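Local atomic coordinates of UTP-glucose-1-phosphate uridylyltransferase 2 (Trypanosoma brucei, PDB entry 3GUE), a protein that probably catalyses the reversible formation of UDP-glucose and diphosphate from UTP and alpha-D-glucose 1-phosphate, and binds UDP-glucose. Residues A14-M19 with I31-H36; G23-C28 with M161-P166; K41-Y46 with L326-N331; V165-Q170 with V345-V350. All coordinates share one frame; numbering follows the deposited sequence.

Interaction 1. Residues A14-M19 with I31-H36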
# COMPACT_ATOMS: atom_id res chain seq x y z
N ALA A 14 -26.23 1.18 -16.43
CA ALA A 14 -25.08 1.46 -17.29
C ALA A 14 -23.75 0.86 -16.76
O ALA A 14 -22.99 0.28 -17.55
CB ALA A 14 -24.94 3.00 -17.55
N CYS A 15 -23.49 1.00 -15.45
CA CYS A 15 -22.30 0.40 -14.81
C CYS A 15 -22.41 -1.12 -14.90
O CYS A 15 -21.42 -1.79 -15.18
CB CYS A 15 -22.10 0.81 -13.33
SG CYS A 15 -21.87 2.59 -13.04
N LEU A 16 -23.61 -1.62 -14.69
CA LEU A 16 -23.85 -3.08 -14.64
C LEU A 16 -23.50 -3.70 -15.96
O LEU A 16 -22.75 -4.69 -16.01
CB LEU A 16 -25.32 -3.38 -14.27
CG LEU A 16 -25.77 -4.84 -14.16
CD1 LEU A 16 -27.03 -4.88 -13.34
CD2 LEU A 16 -26.03 -5.48 -15.54
N GLU A 17 -24.03 -3.10 -17.04
CA GLU A 17 -23.89 -3.63 -18.38
C GLU A 17 -22.46 -3.52 -18.86
O GLU A 17 -21.96 -4.46 -19.47
CB GLU A 17 -24.86 -2.93 -19.36
CG GLU A 17 -26.31 -3.41 -19.24
CD GLU A 17 -27.33 -2.65 -20.11
OE1 GLU A 17 -27.00 -1.60 -20.71
OE2 GLU A 17 -28.48 -3.12 -20.19
N LYS A 18 -21.80 -2.40 -18.57
CA LYS A 18 -20.40 -2.21 -18.92
C LYS A 18 -19.49 -3.21 -18.19
O LYS A 18 -18.50 -3.68 -18.76
CB LYS A 18 -19.95 -0.78 -18.59
CG LYS A 18 -18.53 -0.43 -19.01
CD LYS A 18 -18.21 1.05 -18.80
CE LYS A 18 -17.02 1.51 -19.68
NZ LYS A 18 -16.91 3.00 -19.57
N MET A 19 -19.80 -3.51 -16.92
CA MET A 19 -19.02 -4.50 -16.15
C MET A 19 -19.20 -5.92 -16.68
O MET A 19 -18.22 -6.65 -16.89
CB MET A 19 -19.36 -4.43 -14.65
CG MET A 19 -18.85 -3.14 -13.98
SD MET A 19 -19.43 -2.84 -12.30
CE MET A 19 -18.21 -3.70 -11.35
N ILE A 31 -21.55 -5.92 -5.17
CA ILE A 31 -20.93 -5.08 -4.14
C ILE A 31 -20.74 -3.62 -4.65
O ILE A 31 -21.06 -2.67 -3.94
CB ILE A 31 -19.58 -5.68 -3.65
CG1 ILE A 31 -19.78 -7.13 -3.13
CG2 ILE A 31 -18.90 -4.79 -2.59
CD1 ILE A 31 -18.50 -7.80 -2.56
N PHE A 32 -20.24 -3.47 -5.87
CA PHE A 32 -20.09 -2.15 -6.48
C PHE A 32 -21.42 -1.37 -6.58
O PHE A 32 -21.45 -0.17 -6.31
CB PHE A 32 -19.41 -2.24 -7.87
CG PHE A 32 -19.29 -0.89 -8.59
CD1 PHE A 32 -18.21 -0.05 -8.35
CD2 PHE A 32 -20.28 -0.48 -9.49
CE1 PHE A 32 -18.13 1.19 -8.99
CE2 PHE A 32 -20.20 0.75 -10.13
CZ PHE A 32 -19.13 1.58 -9.89
N LEU A 33 -22.50 -2.04 -6.96
CA LEU A 33 -23.77 -1.35 -7.19
C LEU A 33 -24.44 -0.99 -5.86
O LEU A 33 -25.17 -0.01 -5.79
CB LEU A 33 -24.72 -2.14 -8.12
CG LEU A 33 -24.26 -2.26 -9.57
CD1 LEU A 33 -25.17 -3.16 -10.38
CD2 LEU A 33 -24.19 -0.89 -10.19
N ILE A 34 -24.13 -1.77 -4.82
CA ILE A 34 -24.45 -1.40 -3.43
C ILE A 34 -23.81 -0.05 -3.10
O ILE A 34 -24.51 0.87 -2.68
CB ILE A 34 -23.96 -2.49 -2.42
CG1 ILE A 34 -24.94 -3.67 -2.43
CG2 ILE A 34 -23.83 -1.94 -1.00
CD1 ILE A 34 -24.35 -4.98 -1.96
N GLN A 35 -22.49 0.04 -3.29
CA GLN A 35 -21.73 1.27 -3.04
C GLN A 35 -22.18 2.45 -3.91
O GLN A 35 -22.22 3.59 -3.43
CB GLN A 35 -20.23 1.03 -3.28
CG GLN A 35 -19.60 -0.12 -2.50
CD GLN A 35 -18.19 -0.38 -2.92
OE1 GLN A 35 -17.85 -0.24 -4.10
NE2 GLN A 35 -17.34 -0.74 -1.97
N HIS A 36 -22.46 2.16 -5.19
CA HIS A 36 -23.04 3.09 -6.18
C HIS A 36 -24.36 3.73 -5.74
O HIS A 36 -24.53 4.98 -5.86
CB HIS A 36 -23.30 2.36 -7.51
CG HIS A 36 -23.47 3.27 -8.69
ND1 HIS A 36 -24.59 4.04 -8.88
CD2 HIS A 36 -22.64 3.54 -9.72
CE1 HIS A 36 -24.45 4.73 -10.00
NE2 HIS A 36 -23.28 4.44 -10.53
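Cys15 reaches from helix 10-21 toward helix 26-40 and touches three side chains there. Its CB lies 3.7 Å from CE2 of Phe32. The same CB is 4.1 Å from CD2 of Leu33, so it fits between ring and isobutyl group. Chi1 of -61° sets SG anti to the carbonyl carbon, and this carries the sulfur on to His36. Cys15 SG ends 3.4 Å from His36 NE2 and approaches that ring obliquely. The same sulfur lies in the plane of the Phe32 ring, at its edge, a Cys sulfur-aromatic contact. The imidazole is held by others: NE2 is hydrogen-bonded to Phe173 O and ND1 to Arg40 NH2. These two bonds fix the imidazole, and the sulfur packs against it.

One turn on, Met19 meets the other end of the Phe32 ring. Its SD is 3.8 Å from Phe32 CD2, an oblique Met-aromatic contact. The bend at chi3 (88°) brings CE back to CB and CG of Phe32. Cys15 and Met19 thus hold the ring along its CD2-CE2 side. Leu16 works at the more exposed border, where its CD1 lies 3.9 Å from CD1 of Leu33. These two leucines cross at about a right angle.

No hydrogen bond joins the segments. The two helices form an antiparallel hairpin, with segment axes at 158° and 10.7 Å apart. The hairpin packs on strands 165-169 and 344-349: Cys15 and Phe32 both touch Ile168, Met19 touches Pro166, and Phe32 also reaches Val165 and Leu348.

Interaction 2. Residues G23-C28 with M161-P166. With UPG (uridine-5'-diphosphate-glucose), chain C.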
# COMPACT_ATOMS: atom_id res chain seq x y z
N GLY A 23 -16.45 -8.84 -18.47
CA GLY A 23 -16.14 -10.09 -17.77
C GLY A 23 -15.93 -9.99 -16.26
O GLY A 23 -15.40 -10.92 -15.64
N VAL A 24 -16.38 -8.88 -15.68
CA VAL A 24 -16.29 -8.64 -14.24
C VAL A 24 -17.11 -9.64 -13.39
O VAL A 24 -18.26 -9.99 -13.72
CB VAL A 24 -16.67 -7.16 -13.89
CG1 VAL A 24 -16.44 -6.87 -12.41
CG2 VAL A 24 -15.84 -6.18 -14.76
N GLU A 25 -16.49 -10.07 -12.30
CA GLU A 25 -17.05 -11.09 -11.42
C GLU A 25 -18.42 -10.61 -10.88
O GLU A 25 -18.56 -9.46 -10.47
CB GLU A 25 -16.05 -11.42 -10.31
CG GLU A 25 -16.38 -12.68 -9.52
CD GLU A 25 -17.43 -12.42 -8.48
OE1 GLU A 25 -17.40 -11.33 -7.89
OE2 GLU A 25 -18.31 -13.29 -8.28
N GLU A 26 -19.41 -11.50 -10.96
CA GLU A 26 -20.79 -11.25 -10.48
C GLU A 26 -20.92 -10.61 -9.09
O GLU A 26 -21.64 -9.62 -8.91
CB GLU A 26 -21.59 -12.58 -10.57
CG GLU A 26 -22.38 -13.00 -9.30
CD GLU A 26 -22.03 -14.42 -8.80
OE1 GLU A 26 -21.50 -15.26 -9.58
OE2 GLU A 26 -22.32 -14.72 -7.60
N LYS A 27 -20.25 -11.18 -8.08
CA LYS A 27 -20.33 -10.61 -6.73
C LYS A 27 -19.69 -9.24 -6.64
O LYS A 27 -20.17 -8.40 -5.91
CB LYS A 27 -19.80 -11.56 -5.66
CG LYS A 27 -20.71 -12.72 -5.35
CD LYS A 27 -21.91 -12.36 -4.49
CE LYS A 27 -22.69 -13.63 -4.14
NZ LYS A 27 -24.02 -13.35 -3.54
N CYS A 28 -18.62 -9.00 -7.40
CA CYS A 28 -17.99 -7.67 -7.45
C CYS A 28 -18.97 -6.62 -8.01
O CYS A 28 -19.08 -5.51 -7.47
CB CYS A 28 -16.69 -7.69 -8.24
SG CYS A 28 -16.06 -6.04 -8.64
N MET A 161 -5.84 -12.59 -9.84
CA MET A 161 -6.34 -11.46 -10.61
C MET A 161 -7.53 -10.85 -9.88
O MET A 161 -8.53 -11.52 -9.62
CB MET A 161 -6.74 -11.87 -12.05
CG MET A 161 -7.12 -10.65 -12.92
SD MET A 161 -5.68 -9.68 -13.45
CE MET A 161 -4.91 -10.80 -14.57
N GLN A 162 -7.41 -9.58 -9.54
CA GLN A 162 -8.49 -8.90 -8.88
C GLN A 162 -9.48 -8.38 -9.93
O GLN A 162 -9.32 -8.60 -11.14
CB GLN A 162 -7.96 -7.80 -7.95
CG GLN A 162 -7.39 -6.55 -8.63
CD GLN A 162 -7.06 -5.48 -7.60
OE1 GLN A 162 -5.90 -5.08 -7.44
NE2 GLN A 162 -8.06 -5.05 -6.86
N ASN A 163 -10.52 -7.74 -9.45
CA ASN A 163 -11.55 -7.17 -10.28
C ASN A 163 -11.17 -5.78 -10.76
O ASN A 163 -10.11 -5.24 -10.40
CB ASN A 163 -12.84 -7.10 -9.46
CG ASN A 163 -13.24 -8.45 -8.89
OD1 ASN A 163 -13.49 -8.58 -7.68
ND2 ASN A 163 -13.32 -9.45 -9.75
N ARG A 164 -12.00 -5.26 -11.65
CA ARG A 164 -11.99 -3.85 -12.06
C ARG A 164 -13.39 -3.28 -12.09
O ARG A 164 -14.38 -4.01 -12.31
CB ARG A 164 -11.29 -3.62 -13.39
CG ARG A 164 -11.74 -4.49 -14.55
CD ARG A 164 -11.04 -4.00 -15.82
NE ARG A 164 -11.70 -4.44 -17.04
CZ ARG A 164 -11.33 -4.04 -18.26
NH1 ARG A 164 -10.30 -3.21 -18.41
NH2 ARG A 164 -11.98 -4.49 -19.33
N VAL A 165 -13.46 -1.97 -11.87
CA VAL A 165 -14.71 -1.26 -11.73
C VAL A 165 -14.63 0.02 -12.58
O VAL A 165 -13.56 0.60 -12.75
CB VAL A 165 -15.10 -0.99 -10.20
CG1 VAL A 165 -15.02 -2.27 -9.36
CG2 VAL A 165 -14.26 0.08 -9.56
N PRO A 166 -15.76 0.47 -13.14
CA PRO A 166 -15.58 1.72 -13.89
C PRO A 166 -15.46 2.94 -12.97
O PRO A 166 -16.03 2.94 -11.86
CB PRO A 166 -16.87 1.80 -14.73
CG PRO A 166 -17.89 1.13 -13.92
CD PRO A 166 -17.16 -0.01 -13.21
N1 UPG C . -3.22 -2.25 -4.57
C2 UPG C . -3.87 -3.37 -5.14
N3 UPG C . -5.15 -3.18 -5.63
C4 UPG C . -5.80 -1.97 -5.58
C5 UPG C . -5.17 -0.86 -5.01
C6 UPG C . -3.89 -0.98 -4.50
O2 UPG C . -3.36 -4.49 -5.25
O4 UPG C . -6.94 -1.92 -6.07
C1C UPG C . -1.83 -2.39 -4.02
C2C UPG C . -0.74 -1.38 -4.39
O2C UPG C . -0.17 -1.70 -5.67
C3C UPG C . 0.25 -1.65 -3.27
C4C UPG C . -0.66 -1.88 -2.07
O4C UPG C . -1.96 -2.26 -2.60
O3C UPG C . 0.95 -2.87 -3.53
C5C UPG C . -0.86 -0.57 -1.24
O5C UPG C . -1.58 0.43 -1.91
PA UPG C . -1.14 1.98 -1.80
O1A UPG C . 0.33 1.99 -2.03
O2A UPG C . -2.01 2.85 -2.61
O3A UPG C . -1.38 2.28 -0.20
PB UPG C . -2.74 2.82 0.51
O1B UPG C . -3.85 1.94 0.10
O2B UPG C . -2.87 4.30 0.37
O3B UPG C . -2.31 2.60 2.05
C1' UPG C . -2.09 1.22 2.53
C2' UPG C . -3.06 0.95 3.67
C3' UPG C . -2.81 2.00 4.75
C4' UPG C . -1.36 1.88 5.24
C5' UPG C . -0.38 2.03 4.06
C6' UPG C . 1.01 1.61 4.46
O2' UPG C . -4.43 1.02 3.23
O3' UPG C . -3.77 1.83 5.78
O4' UPG C . -1.09 2.86 6.23
O5' UPG C . -0.71 1.17 2.93
O6' UPG C . 1.95 2.11 3.51
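Asn163 points its side chain at the first turn of helix 26-40, and Cys28 and Glu25 receive it. The thiol of Cys28 stands anti to its backbone N (chi1 168°) and lies alongside the asparagine, with SG 3.5 Å from Asn163 CB. Cys28 CB packs against the amide carbon, 3.6 Å from Asn163 CG. The methylene CB of Glu25 borders the same amide group. Past the asparagine, Cys28 SG goes on to Val165 CG1 at 4.0 Å.

Val24 straddles a carbonyl with its two methyls: CG1 is 3.5 Å from Arg164 O, and CG2 is 3.6 Å from that oxygen. This buried oxygen has no polar partner in the model.

Glu25 turns its carboxylate back on its own chain through a bend at chi2 (-80°). It is the N-cap of helix 26-40. Glu25 OE1 accepts from Cys28 N at 2.7 Å, and OE2 accepts from Lys27 N. Both donors come from above the carboxylate plane. Gly23 ends the preceding helix in a Schellman motif.

Gln162 serves the nucleotide instead. Gln162 OE1 accepts a hydrogen bond from uracil N3 of UPG at 2.7 Å, while NE2 makes a weak bond to O4. Asp193 accepts from both Gln162 NE2 and Asn163 N. The helix start rests on the chain leading into strand 165-169, with helix 194-201 against Asn163 and strand 186-187 beside Val165.

Interaction 3. Residues K41-Y46 with L326-N331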
# COMPACT_ATOMS: atom_id res chain seq x y z
N LYS A 41 -26.59 8.95 -3.58
CA LYS A 41 -27.31 9.76 -2.56
C LYS A 41 -26.38 10.64 -1.70
O LYS A 41 -26.80 11.14 -0.66
CB LYS A 41 -28.13 8.88 -1.59
CG LYS A 41 -28.28 7.44 -1.98
CD LYS A 41 -29.43 7.23 -2.91
CE LYS A 41 -29.60 5.76 -3.21
NZ LYS A 41 -31.04 5.44 -3.39
N GLY A 42 -25.13 10.81 -2.13
CA GLY A 42 -24.22 11.73 -1.46
C GLY A 42 -23.37 11.18 -0.32
O GLY A 42 -22.80 11.96 0.44
N GLU A 43 -23.28 9.86 -0.21
CA GLU A 43 -22.32 9.23 0.70
C GLU A 43 -20.90 9.68 0.37
O GLU A 43 -20.45 9.53 -0.77
CB GLU A 43 -22.43 7.70 0.62
CG GLU A 43 -21.37 6.96 1.43
CD GLU A 43 -21.52 7.21 2.92
OE1 GLU A 43 -22.44 6.66 3.54
OE2 GLU A 43 -20.71 7.98 3.46
N THR A 44 -20.19 10.22 1.35
CA THR A 44 -18.85 10.78 1.09
C THR A 44 -17.73 9.79 1.35
O THR A 44 -16.61 9.92 0.83
CB THR A 44 -18.60 12.06 1.91
OG1 THR A 44 -18.58 11.72 3.29
CG2 THR A 44 -19.69 13.11 1.65
N GLY A 45 -18.05 8.78 2.15
CA GLY A 45 -17.06 7.85 2.67
C GLY A 45 -16.22 8.40 3.82
O GLY A 45 -15.26 7.76 4.26
N TYR A 46 -16.57 9.60 4.31
CA TYR A 46 -15.71 10.28 5.28
C TYR A 46 -15.87 9.78 6.70
O TYR A 46 -16.97 9.41 7.14
CB TYR A 46 -15.91 11.79 5.29
CG TYR A 46 -15.41 12.55 4.08
CD1 TYR A 46 -14.29 12.13 3.36
CD2 TYR A 46 -16.04 13.72 3.68
CE1 TYR A 46 -13.85 12.84 2.26
CE2 TYR A 46 -15.61 14.43 2.60
CZ TYR A 46 -14.52 13.99 1.89
OH TYR A 46 -14.12 14.73 0.79
N LEU A 326 -17.26 -3.85 3.94
CA LEU A 326 -16.15 -2.91 4.04
C LEU A 326 -16.63 -1.50 3.70
O LEU A 326 -17.45 -1.33 2.80
CB LEU A 326 -15.00 -3.33 3.09
CG LEU A 326 -14.16 -4.57 3.43
CD1 LEU A 326 -13.21 -4.87 2.28
CD2 LEU A 326 -13.35 -4.38 4.69
N PRO A 327 -16.14 -0.49 4.43
CA PRO A 327 -16.57 0.89 4.11
C PRO A 327 -16.05 1.40 2.76
O PRO A 327 -14.83 1.28 2.45
CB PRO A 327 -16.00 1.72 5.27
CG PRO A 327 -14.91 0.92 5.83
CD PRO A 327 -15.18 -0.53 5.54
N VAL A 328 -16.96 1.95 1.96
CA VAL A 328 -16.60 2.40 0.63
C VAL A 328 -15.95 3.77 0.76
O VAL A 328 -16.40 4.60 1.54
CB VAL A 328 -17.80 2.46 -0.34
CG1 VAL A 328 -18.90 3.46 0.16
CG2 VAL A 328 -17.32 2.81 -1.75
N MET A 329 -14.86 3.97 0.02
CA MET A 329 -14.17 5.24 0.01
C MET A 329 -14.45 5.84 -1.37
O MET A 329 -14.32 5.16 -2.38
CB MET A 329 -12.66 5.05 0.22
CG MET A 329 -12.29 4.11 1.38
SD MET A 329 -10.54 4.16 1.84
CE MET A 329 -9.76 3.31 0.45
N ARG A 330 -14.84 7.11 -1.39
CA ARG A 330 -15.31 7.75 -2.61
C ARG A 330 -14.24 8.73 -3.01
O ARG A 330 -14.20 9.85 -2.51
CB ARG A 330 -16.66 8.44 -2.34
CG ARG A 330 -17.37 9.01 -3.59
CD ARG A 330 -18.32 10.12 -3.19
NE ARG A 330 -17.62 11.23 -2.57
CZ ARG A 330 -18.17 12.41 -2.27
NH1 ARG A 330 -19.44 12.67 -2.58
NH2 ARG A 330 -17.44 13.35 -1.68
N ASN A 331 -13.37 8.27 -3.89
CA ASN A 331 -12.13 8.96 -4.26
C ASN A 331 -12.28 9.82 -5.52
O ASN A 331 -12.37 9.28 -6.62
CB ASN A 331 -11.02 7.90 -4.46
CG ASN A 331 -9.63 8.42 -4.14
OD1 ASN A 331 -9.45 9.51 -3.62
ND2 ASN A 331 -8.63 7.60 -4.43
O HOH W 1 -13.98 8.59 0.99
O HOH W 2 -14.85 11.71 -0.81
O HOH W 3 -15.71 5.29 4.32
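The loop that follows helix 26-40 lies here along strand 329-334, an outermost strand of a four-stranded antiparallel sheet. Gly42, with positive phi, ends the helix in a Schellman motif. Thr44 then makes an ST turn, its OG1 accepting from Tyr46 N. Gly45 N donates to Glu43 OE2 at 3.1 Å, on the anti lone pair of that oxygen.

Arg330 has the largest share of the contact. Its CG is anti to the backbone N (chi1 -172°), and a bend at chi3 (61°) folds the chain over the loop. Arg330 CD sits 3.3 Å from Glu43 O, a buried oxygen with no polar partner in the model. The guanidinium then lies with one face on the loop backbone, Thr44 CA being 3.8 Å above its centre.

Waters replace direct hydrogen bonds. Water 1 accepts from Arg330 N and donates to Thr44 O. Water 2, at the guanidinium edge, accepts from Arg330 NH2 and donates to both Thr44 O and Arg330 O. Water 3 donates to Gly45 O at 2.5 Å and to Val328 O. Gly45, whose phi is positive, comes within 3.5 Å of Val328 O through its CA.

Arg330 also packs on Val39 of helix 26-40 and on Tyr346 and Leu348 of strand 344-349. Val328 touches Gln35 of the helix and Leu348 of that strand.

Interaction 4. Residues V165-Q170 with V345-V350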
# COMPACT_ATOMS: atom_id res chain seq x y z
N VAL A 165 -13.46 -1.97 -11.87
CA VAL A 165 -14.71 -1.26 -11.73
C VAL A 165 -14.63 0.02 -12.58
O VAL A 165 -13.56 0.60 -12.75
CB VAL A 165 -15.10 -0.99 -10.20
CG1 VAL A 165 -15.02 -2.27 -9.36
CG2 VAL A 165 -14.26 0.08 -9.56
N PRO A 166 -15.76 0.47 -13.14
CA PRO A 166 -15.58 1.72 -13.89
C PRO A 166 -15.46 2.94 -12.97
O PRO A 166 -16.03 2.94 -11.86
CB PRO A 166 -16.87 1.80 -14.73
CG PRO A 166 -17.89 1.13 -13.92
CD PRO A 166 -17.16 -0.01 -13.21
N LYS A 167 -14.67 3.92 -13.39
CA LYS A 167 -14.68 5.26 -12.81
C LYS A 167 -16.04 5.82 -13.21
O LYS A 167 -16.53 5.51 -14.30
CB LYS A 167 -13.60 6.12 -13.43
CG LYS A 167 -12.19 5.65 -13.13
CD LYS A 167 -11.20 6.52 -13.86
CE LYS A 167 -9.79 5.94 -13.76
NZ LYS A 167 -8.78 6.86 -14.37
N ILE A 168 -16.68 6.57 -12.32
CA ILE A 168 -18.04 7.04 -12.61
C ILE A 168 -18.04 8.58 -12.55
O ILE A 168 -17.30 9.14 -11.76
CB ILE A 168 -19.09 6.37 -11.68
CG1 ILE A 168 -18.82 6.65 -10.19
CG2 ILE A 168 -19.14 4.81 -11.93
CD1 ILE A 168 -20.09 6.56 -9.32
N ARG A 169 -18.82 9.24 -13.40
CA ARG A 169 -18.82 10.71 -13.46
C ARG A 169 -19.32 11.29 -12.13
O ARG A 169 -20.31 10.81 -11.56
CB ARG A 169 -19.70 11.22 -14.60
CG ARG A 169 -19.34 10.78 -16.03
CD ARG A 169 -20.36 11.40 -17.05
NE ARG A 169 -20.44 12.88 -16.97
CZ ARG A 169 -19.98 13.74 -17.88
NH1 ARG A 169 -19.41 13.30 -18.99
NH2 ARG A 169 -20.13 15.04 -17.69
N GLN A 170 -18.67 12.35 -11.66
CA GLN A 170 -19.11 12.99 -10.40
C GLN A 170 -20.51 13.61 -10.48
O GLN A 170 -21.23 13.69 -9.46
CB GLN A 170 -18.10 14.05 -9.97
CG GLN A 170 -16.78 13.48 -9.34
CD GLN A 170 -15.86 14.56 -8.92
OE1 GLN A 170 -16.27 15.72 -8.85
NE2 GLN A 170 -14.59 14.22 -8.63
N VAL A 345 -14.35 12.51 -11.90
CA VAL A 345 -14.92 11.20 -11.59
C VAL A 345 -14.76 10.84 -10.12
O VAL A 345 -14.11 11.55 -9.35
CB VAL A 345 -14.34 10.03 -12.49
CG1 VAL A 345 -14.73 10.25 -13.97
CG2 VAL A 345 -12.83 9.87 -12.33
N TYR A 346 -15.36 9.71 -9.76
CA TYR A 346 -15.23 9.15 -8.44
C TYR A 346 -14.78 7.70 -8.60
O TYR A 346 -15.38 6.95 -9.37
CB TYR A 346 -16.57 9.18 -7.69
CG TYR A 346 -17.09 10.53 -7.19
CD1 TYR A 346 -16.31 11.37 -6.40
CD2 TYR A 346 -18.43 10.91 -7.44
CE1 TYR A 346 -16.82 12.60 -5.90
CE2 TYR A 346 -18.95 12.12 -6.95
CZ TYR A 346 -18.15 12.96 -6.19
OH TYR A 346 -18.66 14.15 -5.73
N GLN A 347 -13.71 7.33 -7.88
CA GLN A 347 -13.29 5.94 -7.78
C GLN A 347 -13.77 5.35 -6.45
O GLN A 347 -13.43 5.84 -5.36
CB GLN A 347 -11.78 5.82 -7.97
CG GLN A 347 -11.32 6.57 -9.24
CD GLN A 347 -9.81 6.66 -9.44
OE1 GLN A 347 -9.36 7.09 -10.50
NE2 GLN A 347 -9.03 6.28 -8.44
N LEU A 348 -14.61 4.32 -6.55
CA LEU A 348 -15.13 3.63 -5.39
C LEU A 348 -14.14 2.49 -5.06
O LEU A 348 -13.80 1.70 -5.92
CB LEU A 348 -16.52 3.08 -5.67
CG LEU A 348 -17.62 4.03 -6.16
CD1 LEU A 348 -18.96 3.31 -6.12
CD2 LEU A 348 -17.69 5.32 -5.38
N GLU A 349 -13.66 2.47 -3.82
CA GLU A 349 -12.55 1.60 -3.42
C GLU A 349 -12.73 1.19 -1.97
O GLU A 349 -13.28 1.97 -1.17
CB GLU A 349 -11.22 2.35 -3.51
CG GLU A 349 -10.70 2.61 -4.91
CD GLU A 349 -10.22 4.03 -5.06
OE1 GLU A 349 -10.65 4.86 -4.24
OE2 GLU A 349 -9.43 4.33 -5.98
N VAL A 350 -12.25 -0.01 -1.63
CA VAL A 350 -12.12 -0.46 -0.23
C VAL A 350 -10.68 -0.82 0.15
O VAL A 350 -9.85 -1.13 -0.71
CB VAL A 350 -13.00 -1.69 0.05
CG1 VAL A 350 -14.44 -1.29 0.20
CG2 VAL A 350 -12.85 -2.73 -1.07
O HOH W 4 -15.90 4.27 -9.16
O HOH W 5 -8.40 8.77 -12.93
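Tyr346 O is gripped by two donors. Ile168 N reaches Tyr346 O at 3.2 Å in the carbonyl plane, along a nearly straight N-H path (168°). Water 4 also donates to Tyr346 O, at 2.7 Å. That water donates to Pro166 O too and accepts from Leu348 N, so it joins the strands where direct pairing stops. Tyr346 N returns a bond to Ile168 O at 2.8 Å, nearly along the C=O axis.

These two backbone bonds make Ile168 and Tyr346 an antiparallel hydrogen-bonded pair. Arg169 and Val345 follow as a non-hydrogen-bonded pair. Strands 165-169 and 344-349 are the central neighbours of the four-stranded antiparallel sheet, with 186-187 and 329-334 outside them.

Gln170 adds a side-chain bond beside the strand pair. Its NE2 donates to Val345 O at 2.8 Å, from above the carbonyl plane. Its CG sits 3.3 Å over the centre of the Tyr346 ring, a close CH-pi contact. The amide plane lies only 20° from that of the ring.

Lys167 and Gln347 run side by side, pointing the same way. Lys167 CE is 3.5 Å from Gln347 OE1. The ammonium NZ has its main protein partner in Val335 O. Lys167 CB and CD lean on Val345 CG2, each at 4.0 Å. Gln347 NE2 turns the other way, to Glu349 OE2.

In the fold
Interactions 1, 2 and 4 lie close together, with centres 10 to 13 Å apart; interaction 3 is 10 Å from interaction 4 but 19 Å from interaction 2. Helix 26-40 serves interactions 1 and 2, and its C-terminal end leads into the loop of interaction 3. Strand 165-169 links interactions 2 and 4, which share Val165 and Pro166. Interaction 3 adjoins interaction 4 through neighbouring strands 329-334 and 344-349. Along the chain, interaction 1 closes before interactions 3 and 4 open, while its segments alternate with those of interaction 2. Together they pack the N-terminal helices onto the antiparallel sheet, next to the uracil-binding Gln162.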